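Local coordinates for protein quercetin 2,3-dioxygenase (Escherichia coli, PDB 1TQ5) that cleaves quercetin with molecular oxygen in vitro as a metal-dependent pirin-family dioxygenase, though its physiological role is unknown, at residues His15-Asp19 with Gly51-Gly55; His59-Ile64 with Trp118-Asn124; Ser173-Ile177 with Glu210-Ser214. All coordinates share one frame; numbering follows the deposited sequence.

Contact 1. Residues His15-Asp19 with Gly51-Gly55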
# COMPACT_ATOMS: atom_id res chain seq x y z
N HIS A 15 -16.07 5.50 -11.96
CA HIS A 15 -16.53 6.80 -12.45
C HIS A 15 -16.02 7.05 -13.87
O HIS A 15 -16.03 8.19 -14.35
CB HIS A 15 -16.04 7.92 -11.53
CG HIS A 15 -16.29 7.66 -10.08
ND1 HIS A 15 -17.55 7.46 -9.57
CD2 HIS A 15 -15.44 7.60 -9.03
CE1 HIS A 15 -17.47 7.28 -8.26
NE2 HIS A 15 -16.20 7.36 -7.90
N GLY A 16 -15.58 6.00 -14.54
CA GLY A 16 -15.06 6.16 -15.88
C GLY A 16 -13.60 6.57 -15.88
O GLY A 16 -12.74 5.80 -16.29
N TRP A 17 -13.32 7.79 -15.42
CA TRP A 17 -11.95 8.29 -15.38
C TRP A 17 -11.15 7.55 -14.30
O TRP A 17 -9.94 7.41 -14.39
CB TRP A 17 -11.93 9.79 -15.08
CG TRP A 17 -12.50 10.15 -13.74
CD1 TRP A 17 -13.82 10.27 -13.41
CD2 TRP A 17 -11.76 10.41 -12.54
NE1 TRP A 17 -13.96 10.59 -12.08
CE2 TRP A 17 -12.71 10.69 -11.52
CE3 TRP A 17 -10.40 10.44 -12.23
CZ2 TRP A 17 -12.33 10.99 -10.21
CZ3 TRP A 17 -10.02 10.75 -10.92
CH2 TRP A 17 -10.98 11.01 -9.93
N LEU A 18 -11.86 7.11 -13.27
CA LEU A 18 -11.26 6.37 -12.16
C LEU A 18 -12.08 5.12 -11.87
O LEU A 18 -13.31 5.17 -11.80
CB LEU A 18 -11.22 7.24 -10.90
CG LEU A 18 -10.84 6.51 -9.62
CD1 LEU A 18 -9.36 6.14 -9.65
CD2 LEU A 18 -11.13 7.39 -8.42
N ASP A 19 -11.38 4.00 -11.71
CA ASP A 19 -11.99 2.72 -11.37
C ASP A 19 -11.22 2.30 -10.11
O ASP A 19 -10.03 2.01 -10.18
CB ASP A 19 -11.77 1.70 -12.49
CG ASP A 19 -12.45 0.39 -12.22
OD1 ASP A 19 -13.70 0.35 -12.26
OD2 ASP A 19 -11.75 -0.62 -11.97
N GLY A 51 -4.63 11.28 -18.96
CA GLY A 51 -4.93 12.69 -18.78
C GLY A 51 -5.83 13.07 -17.62
O GLY A 51 -6.07 14.25 -17.39
N GLN A 52 -6.34 12.08 -16.90
CA GLN A 52 -7.22 12.35 -15.76
C GLN A 52 -6.50 12.21 -14.43
O GLN A 52 -5.34 11.78 -14.38
CB GLN A 52 -8.41 11.39 -15.78
CG GLN A 52 -9.57 11.87 -16.65
CD GLN A 52 -10.37 12.98 -15.98
OE1 GLN A 52 -11.25 13.58 -16.60
NE2 GLN A 52 -10.07 13.25 -14.71
N GLY A 53 -7.19 12.58 -13.36
CA GLY A 53 -6.60 12.49 -12.04
C GLY A 53 -7.42 13.20 -10.97
O GLY A 53 -8.50 13.72 -11.25
N PHE A 54 -6.89 13.22 -9.75
CA PHE A 54 -7.56 13.86 -8.63
C PHE A 54 -7.18 15.34 -8.52
O PHE A 54 -6.00 15.66 -8.36
CB PHE A 54 -7.17 13.15 -7.33
CG PHE A 54 -7.53 11.70 -7.30
CD1 PHE A 54 -8.78 11.28 -6.86
CD2 PHE A 54 -6.62 10.74 -7.73
CE1 PHE A 54 -9.12 9.93 -6.85
CE2 PHE A 54 -6.95 9.38 -7.72
CZ PHE A 54 -8.20 8.98 -7.29
N GLY A 55 -8.17 16.22 -8.61
CA GLY A 55 -7.92 17.65 -8.49
C GLY A 55 -7.37 17.93 -7.10
O GLY A 55 -7.26 17.03 -6.29

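Contact 2. Residues His59-Ile64 with Trp118-Asn124. With CD (cadmium ion), chain B.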
# COMPACT_ATOMS: atom_id res chain seq x y z
N HIS A 59 -5.54 17.35 3.12
CA HIS A 59 -5.29 16.18 3.95
C HIS A 59 -4.68 16.65 5.25
O HIS A 59 -3.96 17.64 5.27
CB HIS A 59 -4.33 15.21 3.27
CG HIS A 59 -5.00 14.26 2.33
ND1 HIS A 59 -6.01 13.41 2.73
CD2 HIS A 59 -4.82 14.04 1.01
CE1 HIS A 59 -6.43 12.71 1.69
NE2 HIS A 59 -5.72 13.08 0.64
N LYS A 60 -4.98 15.93 6.32
CA LYS A 60 -4.46 16.28 7.64
C LYS A 60 -4.13 14.99 8.38
O LYS A 60 -4.82 13.99 8.22
CB LYS A 60 -5.53 17.07 8.40
CG LYS A 60 -5.03 17.84 9.61
CD LYS A 60 -6.20 18.49 10.33
CE LYS A 60 -5.73 19.51 11.36
NZ LYS A 60 -5.11 20.71 10.71
N ASP A 61 -3.06 15.03 9.17
CA ASP A 61 -2.62 13.88 9.96
C ASP A 61 -2.82 12.53 9.27
O ASP A 61 -3.79 11.83 9.54
CB ASP A 61 -3.35 13.85 11.30
CG ASP A 61 -3.40 15.22 11.98
OD1 ASP A 61 -2.34 15.88 12.07
OD2 ASP A 61 -4.49 15.62 12.42
N MSE A 62 -1.90 12.17 8.38
CA MSE A 62 -2.00 10.89 7.67
C MSE A 62 -0.80 10.71 6.74
O MSE A 62 -0.36 11.65 6.09
CB MSE A 62 -3.30 10.84 6.85
CG MSE A 62 -3.68 9.46 6.31
SE MSE A 62 -4.26 8.26 7.54
CE MSE A 62 -5.95 8.79 7.76
N GLU A 63 -0.27 9.49 6.71
CA GLU A 63 0.86 9.16 5.84
C GLU A 63 0.26 8.55 4.59
O GLU A 63 -0.38 7.50 4.65
CB GLU A 63 1.79 8.14 6.52
CG GLU A 63 2.37 8.60 7.86
CD GLU A 63 3.39 9.73 7.71
OE1 GLU A 63 4.55 9.45 7.35
OE2 GLU A 63 3.01 10.90 7.94
N ILE A 64 0.45 9.21 3.45
CA ILE A 64 -0.09 8.73 2.19
C ILE A 64 1.00 8.16 1.29
O ILE A 64 1.87 8.89 0.82
CB ILE A 64 -0.81 9.85 1.42
CG1 ILE A 64 -1.80 10.57 2.33
CG2 ILE A 64 -1.54 9.27 0.22
CD1 ILE A 64 -2.88 9.69 2.89
N TRP A 118 -2.95 4.45 2.85
CA TRP A 118 -3.01 5.44 3.92
C TRP A 118 -2.62 4.80 5.24
O TRP A 118 -3.17 3.77 5.63
CB TRP A 118 -4.41 6.03 4.08
CG TRP A 118 -4.87 6.94 2.97
CD1 TRP A 118 -4.43 6.94 1.67
CD2 TRP A 118 -5.92 7.90 3.03
NE1 TRP A 118 -5.16 7.84 0.92
CE2 TRP A 118 -6.08 8.44 1.74
CE3 TRP A 118 -6.75 8.36 4.06
CZ2 TRP A 118 -7.03 9.42 1.44
CZ3 TRP A 118 -7.71 9.33 3.77
CH2 TRP A 118 -7.84 9.85 2.47
N ILE A 119 -1.66 5.41 5.93
CA ILE A 119 -1.19 4.90 7.20
C ILE A 119 -1.34 5.96 8.28
O ILE A 119 -0.83 7.07 8.14
CB ILE A 119 0.28 4.45 7.10
CG1 ILE A 119 0.37 3.26 6.15
CG2 ILE A 119 0.83 4.09 8.49
CD1 ILE A 119 1.78 2.87 5.80
N MSE A 120 -2.05 5.63 9.35
CA MSE A 120 -2.24 6.59 10.44
C MSE A 120 -0.92 6.86 11.13
O MSE A 120 -0.23 5.93 11.55
CB MSE A 120 -3.24 6.05 11.46
CG MSE A 120 -3.32 6.93 12.70
SE MSE A 120 -4.43 6.31 13.97
CE MSE A 120 -5.85 7.39 13.70
N PRO A 121 -0.53 8.13 11.26
CA PRO A 121 0.73 8.43 11.93
C PRO A 121 0.55 8.29 13.44
O PRO A 121 -0.48 8.71 13.98
CB PRO A 121 1.00 9.87 11.50
CG PRO A 121 -0.38 10.46 11.44
CD PRO A 121 -1.18 9.36 10.75
N GLU A 122 1.52 7.70 14.12
CA GLU A 122 1.42 7.53 15.56
C GLU A 122 1.57 8.88 16.23
O GLU A 122 1.15 9.07 17.38
CB GLU A 122 2.47 6.55 16.07
CG GLU A 122 3.91 6.93 15.81
CD GLU A 122 4.88 5.84 16.23
OE1 GLU A 122 4.81 5.41 17.40
OE2 GLU A 122 5.71 5.41 15.40
N GLU A 123 2.15 9.83 15.50
CA GLU A 123 2.35 11.19 15.99
C GLU A 123 1.51 12.13 15.13
O GLU A 123 1.60 12.11 13.90
CB GLU A 123 3.83 11.59 15.92
CG GLU A 123 4.54 11.21 14.61
CD GLU A 123 5.98 11.71 14.56
OE1 GLU A 123 6.74 11.29 13.65
OE2 GLU A 123 6.36 12.53 15.42
N ASN A 124 0.68 12.95 15.77
CA ASN A 124 -0.18 13.88 15.04
C ASN A 124 0.39 15.30 15.04
O ASN A 124 1.19 15.66 15.90
CB ASN A 124 -1.58 13.91 15.65
CG ASN A 124 -2.25 12.55 15.62
OD1 ASN A 124 -2.41 11.95 14.56
ND2 ASN A 124 -2.66 12.06 16.79
CD CD B . -5.65 12.54 -1.59
O HOH W 1 3.25 11.95 10.95
O HOH W 2 -4.90 10.13 -1.66
O HOH W 3 -8.02 11.47 -0.99

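Contact 3. Residues Ser173-Ile177 with Glu210-Ser214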
# COMPACT_ATOMS: atom_id res chain seq x y z
N SER A 173 9.99 -18.32 1.93
CA SER A 173 10.68 -17.58 2.98
C SER A 173 9.83 -17.50 4.24
O SER A 173 8.73 -18.05 4.30
CB SER A 173 11.04 -16.18 2.50
OG SER A 173 12.14 -16.22 1.61
N VAL A 174 10.37 -16.82 5.24
CA VAL A 174 9.69 -16.66 6.53
C VAL A 174 10.02 -15.31 7.15
O VAL A 174 11.15 -14.82 7.02
CB VAL A 174 10.13 -17.76 7.53
CG1 VAL A 174 9.41 -17.57 8.86
CG2 VAL A 174 9.83 -19.14 6.96
N HIS A 175 9.04 -14.71 7.81
CA HIS A 175 9.22 -13.43 8.49
C HIS A 175 8.78 -13.63 9.94
O HIS A 175 7.64 -14.03 10.20
CB HIS A 175 8.36 -12.35 7.84
CG HIS A 175 8.58 -10.97 8.40
ND1 HIS A 175 7.67 -9.95 8.25
CD2 HIS A 175 9.62 -10.45 9.10
CE1 HIS A 175 8.13 -8.86 8.83
NE2 HIS A 175 9.31 -9.14 9.36
N GLN A 176 9.69 -13.37 10.88
CA GLN A 176 9.41 -13.55 12.31
C GLN A 176 8.14 -12.88 12.82
O GLN A 176 7.04 -13.37 12.58
CB GLN A 176 10.62 -13.08 13.13
CG GLN A 176 11.90 -13.87 12.86
CD GLN A 176 11.79 -15.33 13.26
OE1 GLN A 176 10.88 -16.05 12.85
NE2 GLN A 176 12.75 -15.79 14.07
N ILE A 177 8.30 -11.76 13.53
CA ILE A 177 7.18 -11.00 14.11
C ILE A 177 6.92 -11.46 15.54
O ILE A 177 6.68 -12.64 15.79
CB ILE A 177 5.87 -11.19 13.31
CG1 ILE A 177 6.10 -10.76 11.86
CG2 ILE A 177 4.75 -10.35 13.92
CD1 ILE A 177 5.08 -11.32 10.92
N GLU A 210 0.23 -14.68 15.57
CA GLU A 210 1.17 -15.64 14.98
C GLU A 210 2.58 -15.10 15.20
O GLU A 210 2.77 -13.89 15.36
CB GLU A 210 0.89 -15.81 13.48
CG GLU A 210 1.80 -16.83 12.82
CD GLU A 210 1.73 -18.19 13.48
OE1 GLU A 210 0.63 -18.77 13.53
OE2 GLU A 210 2.78 -18.67 13.97
N GLN A 211 3.56 -15.98 15.22
CA GLN A 211 4.95 -15.57 15.43
C GLN A 211 5.80 -15.68 14.17
O GLN A 211 6.94 -15.22 14.15
CB GLN A 211 5.57 -16.39 16.56
CG GLN A 211 5.51 -17.90 16.35
CD GLN A 211 5.97 -18.68 17.58
OE1 GLN A 211 7.10 -18.50 18.05
NE2 GLN A 211 5.10 -19.53 18.10
N ALA A 212 5.26 -16.30 13.13
CA ALA A 212 6.00 -16.46 11.88
C ALA A 212 5.09 -16.50 10.66
O ALA A 212 4.02 -17.10 10.68
CB ALA A 212 6.84 -17.73 11.93
N ILE A 213 5.52 -15.85 9.59
CA ILE A 213 4.76 -15.82 8.35
C ILE A 213 5.53 -16.67 7.34
O ILE A 213 6.68 -16.36 7.01
CB ILE A 213 4.63 -14.38 7.79
CG1 ILE A 213 3.86 -13.50 8.78
CG2 ILE A 213 3.95 -14.40 6.44
CD1 ILE A 213 2.44 -13.94 9.04
N SER A 214 4.91 -17.75 6.89
CA SER A 214 5.53 -18.65 5.91
C SER A 214 4.90 -18.38 4.57
O SER A 214 3.68 -18.42 4.42
CB SER A 214 5.30 -20.12 6.29
OG SER A 214 5.91 -20.43 7.53
O HOH W 4 9.27 -16.01 15.25

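Contact 1. Residues His15-Asp19 with Gly51-Gly55
An edge-to-face aromatic pair, Trp-17 with Phe-54, joins two sheets of the N-terminal cupin domain of this bicupin, just where strands 18-22 and 53-59 begin. The six-membered ring of Trp-17 turns its edge to the Phe-54 face, the centroids 5.3 Å apart and the planes at 73°. Its CZ3 stands over the centre of the phenyl ring, while CH2 lies 3.8 Å from Phe-54 CE1. CG of Trp-17 sits between the backbone N and the carbonyl carbon (chi1 63°), which brings the six-membered ring to Gly-53, CZ3 of Trp-17 lying 3.4 Å from Gly-53 O. Farther back, Trp-17 CB packs on Gln-52 CG at 3.5 Å. Leu-18 completes the apolar cluster: its CB lies against one face of the indole, and its CD2 meets Phe-54 CZ at 3.5 Å. No hydrogen bond links the two segments, which meet by packing alone, in part of side chain on backbone. Each has its own backbone partners instead, Trp-17 pairing with Glu-49 and Phe-54 with Glu-103 of strand 99-104. Strand 40-48, the sheet neighbour of 18-22, offers Ile-48 to both Leu-18 and Phe-54.

Contact 2. Residues His59-Ile64 with Trp118-Asn124
With its CG1 anti to the carbonyl carbon (chi1 -50°) and a bend at chi2 (-61°), Ile-64 lays CD1 over the five-membered ring of Trp-118. This CH-pi contact is nearly along the ring normal, CD1 lying 3.3 Å from the centroid. His-59 turns its edge to the face of the six-membered ring in an offset pair, planes at 89°, its CE1 reaching Trp-118 CH2 at 3.3 Å. The chain of selenomethionine Met-62, bent at chi2 and chi3, brings CE to 3.8 Å from Trp-118 CE3, and its SE makes an oblique Met-aromatic contact with the indole. The backbones pair antiparallel: Glu-63 N donates to Ile-119 O at 2.9 Å, and Ile-119 N to Glu-63 O at 2.8 Å. Pro-121 CD rests on Met-62 CA at 3.5 Å. Replacing Trp-118 by an alanine would probably leave Ile-64 CD1 without aromatic cover and the His-59 imidazole without the ring that braces it. Glu-63 turns its carboxylate elsewhere, to Arg-129 and Ser-94. His-59 thus presents CE1 to the indole and NE2 to cadmium, 2.3 Å away and shared with His-101 and two waters, consistent with Trp-118 being a second-shell residue steadying a metal ligand.

Contact 3. Residues Ser173-Ile177 with Glu210-Ser214
Glu-210 opens the segment 210-214 beside Ile-177, and from there the chain runs antiparallel to 173-177, at the edge of a four-stranded sheet in the C-terminal cupin domain. The carboxylate of Glu-210 folds back on its own chain, OE2 accepting the Gln-211 N-H at 3.1 Å from above the carboxylate plane. Gln-211 brings its CB near the carbonyl of Ile-177. The carbonyl oxygens of Gln-176 and Gln-211 are modelled too close together, which leaves the exact geometry of this loop end doubtful; as modelled, Gln-211 O accepts a hydrogen bond from a water that also reaches Gln-176 OE1 in a weak bond. Ala-212 touches Val-174 with its methyl, CB lying 4.0 Å from Val-174 CG1, and directs a CA-H...O contact at His-175 O. Ile-213 is the point where true strand pairing begins. Its N donates to His-175 O at 2.9 Å, the N-H tilted from the carbonyl plane, and its O receives His-175 N at 3.0 Å in plane on a lone pair. Val-174 CA adds a contact to Ile-213 O at 3.1 Å. On the inner side CG1 of Ile-213, anti to the carbonyl carbon (chi1 -62°), presses tightly on Ile-177 CD1 at 3.3 Å, while Ile-177 CG1 covers one face of the His-175 imidazole. Ser-214 closes the segment with OG near Val-174 CG2. Within the two segments, two backbone bonds between His-175 and Ile-213 set the register, and the isoleucines turn an apolar surface toward Val-183 and Ile-185 of strand 182-187, away from the exposed side at Gln-176.

In the fold
Contacts 1 and 2 belong to the N-terminal cupin domain and follow each other along the chain: strand 53-59 starts in contact 1 and ends at His-59 in contact 2, although their centres are 24 Å apart. Both lie near the same metal site. Contact 2 supplies a cadmium ligand, whereas in contact 1 the Phe-54 side chain lies about 3 Å from that of His-57, another metal-binding residue, and about 6 Å from a bound cadmium (nearest atoms). Contact 3 belongs to the C-terminal cupin domain, its centre 27 Å from that of contact 2 and 38 Å from that of contact 1. It lies away from the metal site, as structural pairing in the second half of the bicupin.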